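Local coordinates for protein 2-hydroxyisocaproyl-CoA dehydratase activator (Clostridium difficile, PDB 4EHU) that uses ATP hydrolysis to drive transfer of one electron, from the [4Fe-4S] cluster held by its homodimer, to 2-hydroxyisocaproyl-CoA dehydratase in leucine fermentation, at residues A84-R95 against V107-R115; R208-R218 against T232-T243. All coordinates share one frame; numbering follows the deposited sequence. Where two conformers were deposited one is given.

Contact 1 of 2, residues A84-R95 against V107-R115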
loop_
_atom_site.group_PDB
_atom_site.type_symbol
_atom_site.label_atom_id
_atom_site.label_comp_id
_atom_site.label_asym_id
_atom_site.label_seq_id
_atom_site.Cartn_x
_atom_site.Cartn_y
_atom_site.Cartn_z
ATOM N N ALA A 84 -9.899 23.745 -7.539
ATOM C CA ALA A 84 -9.568 25.108 -7.133
ATOM C C ALA A 84 -10.692 26.077 -7.498
ATOM O O ALA A 84 -11.061 26.923 -6.679
ATOM C CB ALA A 84 -8.261 25.559 -7.758
ATOM N N ARG A 85 -11.241 25.943 -8.704
ATOM C CA ARG A 85 -12.298 26.843 -9.153
ATOM C C ARG A 85 -13.539 26.672 -8.288
ATOM O O ARG A 85 -14.174 27.660 -7.881
ATOM C CB ARG A 85 -12.614 26.534 -10.626
ATOM C CG ARG A 85 -13.720 27.417 -11.231
ATOM C CD ARG A 85 -13.296 28.877 -11.305
ATOM N NE ARG A 85 -14.378 29.730 -11.810
ATOM C CZ ARG A 85 -14.707 29.830 -13.091
ATOM N NH1 ARG A 85 -14.032 29.140 -14.002
ATOM N NH2 ARG A 85 -15.711 30.629 -13.467
ATOM N N GLY A 86 -13.894 25.417 -8.019
ATOM C CA GLY A 86 -15.050 25.108 -7.194
ATOM C C GLY A 86 -14.898 25.643 -5.772
ATOM O O GLY A 86 -15.802 26.314 -5.243
ATOM N N VAL A 87 -13.749 25.385 -5.164
ATOM C CA VAL A 87 -13.508 25.861 -3.809
ATOM C C VAL A 87 -13.521 27.395 -3.773
ATOM O O VAL A 87 -14.124 27.983 -2.893
ATOM C CB VAL A 87 -12.174 25.328 -3.267
ATOM C CG1 VAL A 87 -11.794 26.039 -1.973
ATOM C CG2 VAL A 87 -12.276 23.833 -3.057
ATOM N N ASN A 88 -12.835 28.043 -4.704
ATOM C CA ASN A 88 -12.774 29.509 -4.677
ATOM C C ASN A 88 -14.155 30.161 -4.838
ATOM O O ASN A 88 -14.374 31.269 -4.366
ATOM C CB ASN A 88 -11.831 30.041 -5.738
ATOM C CG ASN A 88 -10.388 29.799 -5.404
ATOM O OD1 ASN A 88 -9.980 29.911 -4.244
ATOM N ND2 ASN A 88 -9.595 29.466 -6.426
ATOM N N PHE A 89 -15.066 29.476 -5.527
ATOM C CA PHE A 89 -16.441 29.954 -5.702
ATOM C C PHE A 89 -17.215 29.960 -4.366
ATOM O O PHE A 89 -18.102 30.824 -4.153
ATOM C CB PHE A 89 -17.127 29.071 -6.750
ATOM C CG PHE A 89 -18.568 29.428 -7.028
ATOM C CD1 PHE A 89 -18.895 30.440 -7.914
ATOM C CD2 PHE A 89 -19.583 28.709 -6.428
ATOM C CE1 PHE A 89 -20.234 30.752 -8.181
ATOM C CE2 PHE A 89 -20.910 29.010 -6.689
ATOM C CZ PHE A 89 -21.231 30.029 -7.570
ATOM N N ILE A 90 -16.878 29.023 -3.474
ATOM C CA ILE A 90 -17.604 28.827 -2.214
ATOM C C ILE A 90 -16.947 29.469 -1.002
ATOM O O ILE A 90 -17.641 29.954 -0.114
ATOM C CB ILE A 90 -17.690 27.338 -1.822
ATOM C CG1 ILE A 90 -18.425 26.519 -2.870
ATOM C CG2 ILE A 90 -18.402 27.187 -0.454
ATOM C CD1 ILE A 90 -18.318 25.037 -2.598
ATOM N N ILE A 91 -15.616 29.418 -0.945
ATOM C CA ILE A 91 -14.873 29.807 0.253
ATOM C C ILE A 91 -13.819 30.832 -0.126
ATOM O O ILE A 91 -12.844 30.499 -0.804
ATOM C CB ILE A 91 -14.167 28.579 0.884
ATOM C CG1 ILE A 91 -15.214 27.566 1.350
ATOM C CG2 ILE A 91 -13.275 29.011 2.053
ATOM C CD1 ILE A 91 -14.689 26.183 1.519
ATOM N N PRO A 92 -14.012 32.095 0.302
ATOM C CA PRO A 92 -13.062 33.171 0.012
ATOM C C PRO A 92 -11.716 32.999 0.715
ATOM O O PRO A 92 -11.641 32.366 1.767
ATOM C CB PRO A 92 -13.774 34.427 0.547
ATOM C CG PRO A 92 -15.223 34.068 0.546
ATOM C CD PRO A 92 -15.240 32.606 0.931
ATOM N N GLU A 93 -10.674 33.558 0.106
ATOM C CA GLU A 93 -9.369 33.649 0.742
ATOM C C GLU A 93 -8.751 32.262 0.924
ATOM O O GLU A 93 -8.001 32.048 1.864
ATOM C CB GLU A 93 -9.498 34.316 2.110
ATOM C CG GLU A 93 -10.278 35.621 2.072
ATOM C CD GLU A 93 -9.708 36.597 1.072
ATOM O OE1 GLU A 93 -8.473 36.611 0.893
ATOM O OE2 GLU A 93 -10.496 37.342 0.455
ATOM N N THR A 94 -9.069 31.332 0.026
ATOM C CA THR A 94 -8.475 29.989 0.121
ATOM C C THR A 94 -7.049 29.953 -0.445
ATOM O O THR A 94 -6.803 30.419 -1.564
ATOM C CB THR A 94 -9.318 28.939 -0.624
ATOM O OG1 THR A 94 -10.592 28.797 0.002
ATOM C CG2 THR A 94 -8.611 27.576 -0.577
ATOM N N ARG A 95 -6.116 29.373 0.316
ATOM C CA ARG A 95 -4.719 29.271 -0.121
ATOM C C ARG A 95 -4.169 27.848 -0.080
ATOM O O ARG A 95 -3.172 27.551 -0.752
ATOM C CB ARG A 95 -3.821 30.187 0.707
ATOM C CG ARG A 95 -4.210 31.674 0.648
ATOM C CD ARG A 95 -3.917 32.304 -0.696
ATOM N NE ARG A 95 -4.231 33.732 -0.710
ATOM C CZ ARG A 95 -5.400 34.251 -1.086
ATOM N NH1 ARG A 95 -6.391 33.469 -1.489
ATOM N NH2 ARG A 95 -5.582 35.563 -1.062
ATOM N N VAL A 107 -2.561 17.960 -2.565
ATOM C CA VAL A 107 -2.479 19.206 -1.834
ATOM C C VAL A 107 -2.065 20.325 -2.765
ATOM O O VAL A 107 -1.004 20.268 -3.412
ATOM C CB VAL A 107 -1.505 19.118 -0.650
ATOM C CG1 VAL A 107 -1.463 20.448 0.087
ATOM C CG2 VAL A 107 -1.935 18.001 0.289
ATOM N N LEU A 108 -2.930 21.328 -2.852
ATOM C CA LEU A 108 -2.744 22.444 -3.760
ATOM C C LEU A 108 -2.450 23.674 -2.950
ATOM O O LEU A 108 -3.171 23.979 -1.962
ATOM C CB LEU A 108 -4.035 22.710 -4.554
ATOM C CG LEU A 108 -4.440 21.733 -5.659
ATOM C CD1 LEU A 108 -4.836 20.374 -5.103
ATOM C CD2 LEU A 108 -5.613 22.369 -6.453
ATOM N N LYS A 109 -1.432 24.409 -3.359
ATOM C CA LYS A 109 -1.195 25.728 -2.812
ATOM C C LYS A 109 -1.555 26.729 -3.891
ATOM O O LYS A 109 -1.121 26.606 -5.032
ATOM C CB LYS A 109 0.268 25.905 -2.388
ATOM C CG LYS A 109 0.601 27.320 -1.969
ATOM C CD LYS A 109 2.026 27.435 -1.439
ATOM C CE LYS A 109 2.140 28.468 -0.336
ATOM N NZ LYS A 109 2.112 27.840 1.015
ATOM N N LEU A 110 -2.368 27.715 -3.539
ATOM C CA LEU A 110 -2.836 28.699 -4.512
ATOM C C LEU A 110 -2.270 30.071 -4.188
ATOM O O LEU A 110 -2.019 30.379 -3.019
ATOM C CB LEU A 110 -4.366 28.806 -4.467
ATOM C CG LEU A 110 -5.126 27.491 -4.604
ATOM C CD1 LEU A 110 -6.641 27.756 -4.572
ATOM C CD2 LEU A 110 -4.725 26.775 -5.890
ATOM N N ASP A 111 -2.099 30.896 -5.217
ATOM C CA ASP A 111 -1.710 32.290 -5.021
ATOM C C ASP A 111 -2.956 33.118 -4.735
ATOM O O ASP A 111 -4.036 32.563 -4.577
ATOM C CB ASP A 111 -0.919 32.859 -6.213
ATOM C CG ASP A 111 -1.731 32.951 -7.519
ATOM O OD1 ASP A 111 -2.968 32.801 -7.538
ATOM O OD2 ASP A 111 -1.110 33.165 -8.578
ATOM N N ASN A 112 -2.807 34.435 -4.700
ATOM C CA ASN A 112 -3.932 35.305 -4.350
ATOM C C ASN A 112 -4.984 35.366 -5.451
ATOM O O ASN A 112 -6.061 35.933 -5.266
ATOM C CB ASN A 112 -3.434 36.707 -4.003
ATOM C CG ASN A 112 -2.654 36.736 -2.703
ATOM O OD1 ASN A 112 -2.887 35.919 -1.813
ATOM N ND2 ASN A 112 -1.724 37.675 -2.583
ATOM N N ASN A 113 -4.684 34.772 -6.600
ATOM C CA ASN A 113 -5.612 34.798 -7.712
ATOM C C ASN A 113 -6.345 33.472 -7.864
ATOM O O ASN A 113 -7.192 33.325 -8.744
ATOM C CB ASN A 113 -4.874 35.137 -9.007
ATOM C CG ASN A 113 -3.843 36.234 -8.816
ATOM O OD1 ASN A 113 -4.186 37.402 -8.636
ATOM N ND2 ASN A 113 -2.573 35.859 -8.850
ATOM N N GLY A 114 -6.001 32.503 -7.017
ATOM C CA GLY A 114 -6.610 31.190 -7.078
ATOM C C GLY A 114 -5.850 30.256 -7.994
ATOM O O GLY A 114 -6.315 29.153 -8.270
ATOM N N ARG A 115 -4.690 30.708 -8.469
ATOM C CA ARG A 115 -3.852 29.904 -9.371
ATOM C C ARG A 115 -2.867 28.995 -8.629
ATOM O O ARG A 115 -2.379 29.323 -7.563
ATOM C CB ARG A 115 -3.073 30.826 -10.298
ATOM C CG ARG A 115 -3.947 31.927 -10.916
ATOM C CD ARG A 115 -3.354 32.489 -12.189
ATOM N NE ARG A 115 -3.937 31.849 -13.363
ATOM C CZ ARG A 115 -4.929 32.359 -14.085
ATOM N NH1 ARG A 115 -5.450 33.539 -13.772
ATOM N NH2 ARG A 115 -5.393 31.690 -15.131
#
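Arg95 lays its guanidinium across the start of the Asp111-Gly114 turn, one face covered by Asn112, whose CA stands 3.6 Å above the plane over its centre. The side chain crosses that of Asn112 with the guanidinium and amide planes 56° apart, and Asn112 OD1 is shared by Arg95 NE and NH2, each at 2.8 Å, through two bent, weak hydrogen bonds. With CG beside the backbone N (chi1 -59°) and the chain bent at chi2, the arginine folds back so that its NH1 also donates to Thr94 O, which lies in the guanidinium plane. A straighter bond joins the main chains: Leu110 N gives its hydrogen to Arg95 O at 2.9 Å. Leu110 points at the helix, its side chain against Ala84, Asn88 and Thr94 O. Its CD1 meets the Asn88 amide from the opposite direction, 3.9 Å from ND2, while CD2 reaches Ala84 CB at 4.2 Å. Asn88 ND2 also packs on Gly114 CA at 3.5 Å. Asp111 holds the turn itself: OD1 accepts from Asn113 N, which makes an Asx turn, and, on the opposite face of the carboxylate, from Arg115 N. The contact thus packs the end of helix 79-90 on strand 105-110, next to strand 96-100 in the mixed sheet; Val87 of the helix reaches strand 210-213, and helix 243-261 packs against Arg85 and Phe89.

Contact 2 of 2, residues R208-R218 against T232-T243. With ANP (phosphoaminophosphonic acid-adenylate ester), chain D.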
loop_
_atom_site.group_PDB
_atom_site.type_symbol
_atom_site.label_atom_id
_atom_site.label_comp_id
_atom_site.label_asym_id
_atom_site.label_seq_id
_atom_site.Cartn_x
_atom_site.Cartn_y
_atom_site.Cartn_z
ATOM N N ARG A 208 -3.461 29.635 5.381
ATOM C CA ARG A 208 -4.908 29.823 5.490
ATOM C C ARG A 208 -5.446 30.657 4.319
ATOM O O ARG A 208 -4.742 31.511 3.793
ATOM C CB ARG A 208 -5.249 30.509 6.810
ATOM C CG ARG A 208 -4.714 29.775 8.010
ATOM C CD ARG A 208 -5.131 30.453 9.304
ATOM N NE ARG A 208 -6.537 30.210 9.610
ATOM C CZ ARG A 208 -7.159 30.681 10.685
ATOM N NH1 ARG A 208 -6.500 31.430 11.556
ATOM N NH2 ARG A 208 -8.442 30.407 10.890
ATOM N N ASN A 209 -6.694 30.426 3.921
ATOM C CA ASN A 209 -7.561 29.437 4.541
ATOM C C ASN A 209 -7.252 28.062 3.986
ATOM O O ASN A 209 -6.931 27.925 2.801
ATOM C CB ASN A 209 -9.024 29.745 4.246
ATOM C CG ASN A 209 -9.541 30.942 5.030
ATOM O OD1 ASN A 209 -9.199 31.118 6.196
ATOM N ND2 ASN A 209 -10.373 31.755 4.396
ATOM N N VAL A 210 -7.351 27.053 4.850
ATOM C CA VAL A 210 -7.121 25.665 4.468
ATOM C C VAL A 210 -8.478 25.029 4.286
ATOM O O VAL A 210 -9.323 25.083 5.191
ATOM C CB VAL A 210 -6.337 24.907 5.557
ATOM C CG1 VAL A 210 -6.115 23.461 5.153
ATOM C CG2 VAL A 210 -5.021 25.615 5.837
ATOM N N VAL A 211 -8.702 24.443 3.119
ATOM C CA VAL A 211 -9.981 23.838 2.816
ATOM C C VAL A 211 -9.793 22.379 2.464
ATOM O O VAL A 211 -8.914 22.042 1.680
ATOM C CB VAL A 211 -10.654 24.547 1.621
ATOM C CG1 VAL A 211 -11.946 23.813 1.213
ATOM C CG2 VAL A 211 -10.926 26.036 1.975
ATOM N N MET A 212 -10.610 21.506 3.042
ATOM C CA MET A 212 -10.595 20.100 2.642
ATOM C C MET A 212 -11.799 19.768 1.760
ATOM O O MET A 212 -12.929 20.171 2.033
ATOM C CB MET A 212 -10.569 19.148 3.840
ATOM C CG MET A 212 -10.323 17.692 3.414
ATOM S SD MET A 212 -10.269 16.504 4.763
ATOM C CE MET A 212 -9.029 17.336 5.752
ATOM N N VAL A 213 -11.523 19.020 0.698
ATOM C CA VAL A 213 -12.533 18.561 -0.235
ATOM C C VAL A 213 -12.290 17.080 -0.560
ATOM O O VAL A 213 -11.347 16.457 -0.038
ATOM C CB VAL A 213 -12.468 19.381 -1.549
ATOM C CG1 VAL A 213 -12.654 20.852 -1.215
ATOM C CG2 VAL A 213 -11.134 19.140 -2.278
ATOM N N GLY A 214 -13.154 16.523 -1.407
ATOM C CA GLY A 214 -13.121 15.097 -1.679
ATOM C C GLY A 214 -14.104 14.369 -0.785
ATOM O O GLY A 214 -14.596 14.921 0.226
ATOM N N GLY A 215 -14.370 13.115 -1.139
ATOM C CA GLY A 215 -15.354 12.324 -0.416
ATOM C C GLY A 215 -14.896 12.059 1.018
ATOM O O GLY A 215 -15.730 11.969 1.919
ATOM N N VAL A 216 -13.583 11.949 1.227
ATOM C CA VAL A 216 -13.055 11.670 2.560
ATOM C C VAL A 216 -13.283 12.855 3.489
ATOM O O VAL A 216 -13.345 12.687 4.712
ATOM C CB VAL A 216 -11.566 11.284 2.501
ATOM C CG1 VAL A 216 -10.965 11.116 3.905
ATOM C CG2 VAL A 216 -11.425 9.996 1.710
ATOM N N ALA A 217 -13.442 14.051 2.930
ATOM C CA ALA A 217 -13.752 15.221 3.775
ATOM C C ALA A 217 -15.159 15.165 4.377
ATOM O O ALA A 217 -15.496 15.958 5.268
ATOM C CB ALA A 217 -13.569 16.515 2.991
ATOM N N ARG A 218 -15.994 14.252 3.886
ATOM C CA ARG A 218 -17.287 14.011 4.513
ATOM C C ARG A 218 -17.136 13.294 5.863
ATOM O O ARG A 218 -18.096 13.243 6.631
ATOM C CB ARG A 218 -18.185 13.177 3.603
ATOM C CG ARG A 218 -18.514 13.870 2.300
ATOM C CD ARG A 218 -19.307 12.952 1.395
ATOM N NE ARG A 218 -20.666 12.731 1.866
ATOM C CZ ARG A 218 -21.509 11.902 1.262
ATOM N NH1 ARG A 218 -21.111 11.212 0.191
ATOM N NH2 ARG A 218 -22.736 11.755 1.725
ATOM N N THR A 232 -3.947 23.734 12.446
ATOM C CA THR A 232 -4.600 24.841 11.743
ATOM C C THR A 232 -6.074 24.506 11.596
ATOM O O THR A 232 -6.415 23.328 11.408
ATOM C CB THR A 232 -3.983 25.015 10.333
ATOM O OG1 THR A 232 -2.559 25.128 10.450
ATOM C CG2 THR A 232 -4.534 26.225 9.634
ATOM N N GLU A 233 -6.937 25.519 11.679
ATOM C CA GLU A 233 -8.361 25.334 11.387
ATOM C C GLU A 233 -8.524 24.914 9.934
ATOM O O GLU A 233 -7.802 25.395 9.062
ATOM C CB GLU A 233 -9.157 26.621 11.617
ATOM C CG GLU A 233 -9.221 27.049 13.074
ATOM C CD GLU A 233 -10.451 27.881 13.382
ATOM O OE1 GLU A 233 -11.129 28.321 12.429
ATOM O OE2 GLU A 233 -10.746 28.088 14.576
ATOM N N ILE A 234 -9.461 24.006 9.691
ATOM C CA ILE A 234 -9.784 23.580 8.337
ATOM C C ILE A 234 -11.241 23.851 8.042
ATOM O O ILE A 234 -12.127 23.539 8.855
ATOM C CB ILE A 234 -9.509 22.079 8.161
ATOM C CG1 ILE A 234 -8.024 21.822 8.341
ATOM C CG2 ILE A 234 -9.965 21.614 6.760
ATOM C CD1 ILE A 234 -7.636 20.349 8.176
ATOM N N ILE A 235 -11.498 24.450 6.887
ATOM C CA ILE A 235 -12.850 24.732 6.453
ATOM C C ILE A 235 -13.271 23.620 5.516
ATOM O O ILE A 235 -12.488 23.192 4.666
ATOM C CB ILE A 235 -12.928 26.080 5.717
ATOM C CG1 ILE A 235 -12.522 27.216 6.660
ATOM C CG2 ILE A 235 -14.338 26.308 5.162
ATOM C CD1 ILE A 235 -12.331 28.559 5.951
ATOM N N VAL A 236 -14.488 23.125 5.684
ATOM C CA VAL A 236 -15.035 22.123 4.792
ATOM C C VAL A 236 -16.323 22.698 4.173
ATOM O O VAL A 236 -17.214 23.146 4.890
ATOM C CB VAL A 236 -15.355 20.801 5.530
ATOM C CG1 VAL A 236 -15.856 19.741 4.546
ATOM C CG2 VAL A 236 -14.116 20.266 6.265
ATOM N N PRO A 237 -16.425 22.702 2.841
ATOM C CA PRO A 237 -17.664 23.171 2.202
ATOM C C PRO A 237 -18.833 22.293 2.594
ATOM O O PRO A 237 -18.620 21.210 3.132
ATOM C CB PRO A 237 -17.386 22.999 0.701
ATOM C CG PRO A 237 -15.901 22.785 0.583
ATOM C CD PRO A 237 -15.443 22.186 1.871
ATOM N N ASP A 238 -20.065 22.761 2.355
ATOM C CA ASP A 238 -21.218 21.931 2.613
ATOM C C ASP A 238 -21.205 20.701 1.716
ATOM O O ASP A 238 -21.765 19.668 2.070
ATOM C CB ASP A 238 -22.513 22.734 2.394
ATOM C CG ASP A 238 -22.683 23.850 3.419
ATOM O OD1 ASP A 238 -22.198 23.689 4.562
ATOM O OD2 ASP A 238 -23.297 24.884 3.084
ATOM N N ILE A 239 -20.562 20.823 0.556
ATOM C CA ILE A 239 -20.576 19.767 -0.469
ATOM C C ILE A 239 -19.162 19.361 -0.901
ATOM O O ILE A 239 -18.804 19.458 -2.068
ATOM C CB ILE A 239 -21.348 20.230 -1.730
ATOM C CG1 ILE A 239 -20.862 21.617 -2.179
ATOM C CG2 ILE A 239 -22.847 20.291 -1.440
ATOM C CD1 ILE A 239 -21.322 22.018 -3.613
ATOM N N PRO A 240 -18.344 18.889 0.048
ATOM C CA PRO A 240 -16.914 18.702 -0.250
ATOM C C PRO A 240 -16.614 17.727 -1.378
ATOM O O PRO A 240 -15.640 17.912 -2.096
ATOM C CB PRO A 240 -16.350 18.133 1.066
ATOM C CG PRO A 240 -17.561 17.510 1.732
ATOM C CD PRO A 240 -18.702 18.420 1.402
ATOM N N GLN A 241 -17.433 16.700 -1.544
ATOM C CA GLN A 241 -17.179 15.694 -2.580
ATOM C C GLN A 241 -17.498 16.220 -3.989
ATOM O O GLN A 241 -17.108 15.622 -4.984
ATOM C CB GLN A 241 -18.009 14.437 -2.301
ATOM C CG GLN A 241 -17.606 13.241 -3.152
ATOM C CD GLN A 241 -18.281 11.972 -2.691
ATOM O OE1 GLN A 241 -19.254 12.011 -1.922
ATOM N NE2 GLN A 241 -17.762 10.833 -3.140
ATOM N N LEU A 242 -18.184 17.355 -4.048
ATOM C CA LEU A 242 -18.697 17.891 -5.306
ATOM C C LEU A 242 -17.946 19.108 -5.845
ATOM O O LEU A 242 -18.375 19.686 -6.858
ATOM C CB LEU A 242 -20.167 18.279 -5.110
ATOM C CG LEU A 242 -21.149 17.104 -5.071
ATOM C CD1 LEU A 242 -22.431 17.504 -4.357
ATOM C CD2 LEU A 242 -21.442 16.583 -6.483
ATOM N N THR A 243 -16.854 19.516 -5.201
ATOM C CA THR A 243 -16.202 20.760 -5.618
ATOM C C THR A 243 -15.572 20.654 -7.001
ATOM O O THR A 243 -15.459 21.664 -7.718
ATOM C CB THR A 243 -15.131 21.221 -4.620
ATOM O OG1 THR A 243 -14.278 20.126 -4.292
ATOM C CG2 THR A 243 -15.798 21.728 -3.316
HETATM P PG ANP D . -9.675 10.277 -6.919
HETATM O O1G ANP D . -9.474 9.838 -8.364
HETATM O O2G ANP D . -9.868 11.771 -6.849
HETATM O O3G ANP D . -8.615 9.788 -6.012
HETATM P PB ANP D . -12.649 10.123 -6.360
HETATM O O1B ANP D . -13.652 9.205 -7.006
HETATM O O2B ANP D . -12.698 11.592 -6.786
HETATM N N3B ANP D . -11.085 9.396 -6.496
HETATM P PA ANP D . -14.022 10.985 -3.948
HETATM O O1A ANP D . -15.333 10.862 -4.642
HETATM O O2A ANP D . -13.388 12.335 -3.695
HETATM O O3A ANP D . -12.921 10.108 -4.753
HETATM O "O5'" ANP D . -14.008 10.201 -2.545
HETATM C "C5'" ANP D . -14.239 8.789 -2.505
HETATM C "C4'" ANP D . -14.326 8.349 -1.047
HETATM O "O4'" ANP D . -14.882 9.240 -0.091
HETATM C "C3'" ANP D . -14.339 6.908 -0.570
HETATM O "O3'" ANP D . -13.080 6.270 -0.823
HETATM C "C2'" ANP D . -14.701 7.056 0.912
HETATM O "O2'" ANP D . -13.590 6.779 1.782
HETATM C "C1'" ANP D . -15.141 8.507 1.110
HETATM N N9 ANP D . -16.587 8.658 1.358
HETATM C C8 ANP D . -17.581 8.544 0.454
HETATM N N7 ANP D . -18.783 8.805 1.027
HETATM C C5 ANP D . -18.534 9.100 2.327
HETATM C C6 ANP D . -19.336 9.481 3.492
HETATM N N6 ANP D . -20.683 9.572 3.367
HETATM N N1 ANP D . -18.689 9.718 4.661
HETATM C C2 ANP D . -17.356 9.630 4.783
HETATM N N3 ANP D . -16.562 9.277 3.761
HETATM C C4 ANP D . -17.089 9.017 2.539
HETATM O O HOH W 1 -7.805 27.692 7.577
#
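Ile235 pairs in parallel with Val211: its N gives a nearly straight bond (176°) to Val210 O at 2.8 Å, and Ile235 O in turn accepts from Met212 N at 3.0 Å. Val210 N is turned to a water that it meets at 2.8 Å; the same water donates to Glu233 O and so bridges the two segments. Beyond it Arg208 NH2 and Glu233 OE1 form a long salt bridge, their flat groups 57° apart. The second segment leaves the strand after Ile235, and Pro237, whose ring has no N-H to offer, sets its CD against Met212 O; that buried carbonyl has no hydrogen-bond partner in the model. Further on, Gly214 N reaches Pro240 O from above the carbonyl plane, joining the two loops that follow the strands. Thr243 OG1 packs on Val213 CB and is hydrogen-bonded to His83.

At the nucleotide end Gln241 uses both amide atoms. Extended, with CG anti to the backbone N (chi1 -168°), it sends NE2 to O1A of the ATP analogue at 2.9 Å, while OE1 accepts from Arg218 NH1, the donor lying in the carbonyl plane. This bond helps hold the Arg218 guanidinium, one face of which has adenine N6 3.2 Å above its centre. Gly215 N donates to O2A at 2.8 Å. Strand 210-213, helix 220-230 and strand 234-235 make a beta-alpha-beta unit of this actin-fold ATPase, and the loops after both strands carry nucleotide-binding residues. Each segment thus gives one N-H to a different alpha-phosphate oxygen, and Gln241 ties the arginine beside the adenine to the phosphate.

Contacts 1 and 2, with centres 12 Å apart, belong to one mixed sheet, in which strand 96-100 lies between strands 105-110 and 210-213. They meet directly at the end remote from the nucleotide: Glu93 O lies 2.9 Å from Asn209 N, a probable hydrogen bond. A second probable one links Pro92 O to Asn209 ND2 at 3.0 Å, and Thr94 OG1 packs on Val211 CG2 at 3.4 Å. Contact 2 carries part of the ATP site at the other end of its strands, through Gly215 and Gln241. Contact 1 stands farther back, the side chain of Leu108 being about 10 Å from the bound analogue and about 8 Å from that of Asp104, another ATP-binding residue.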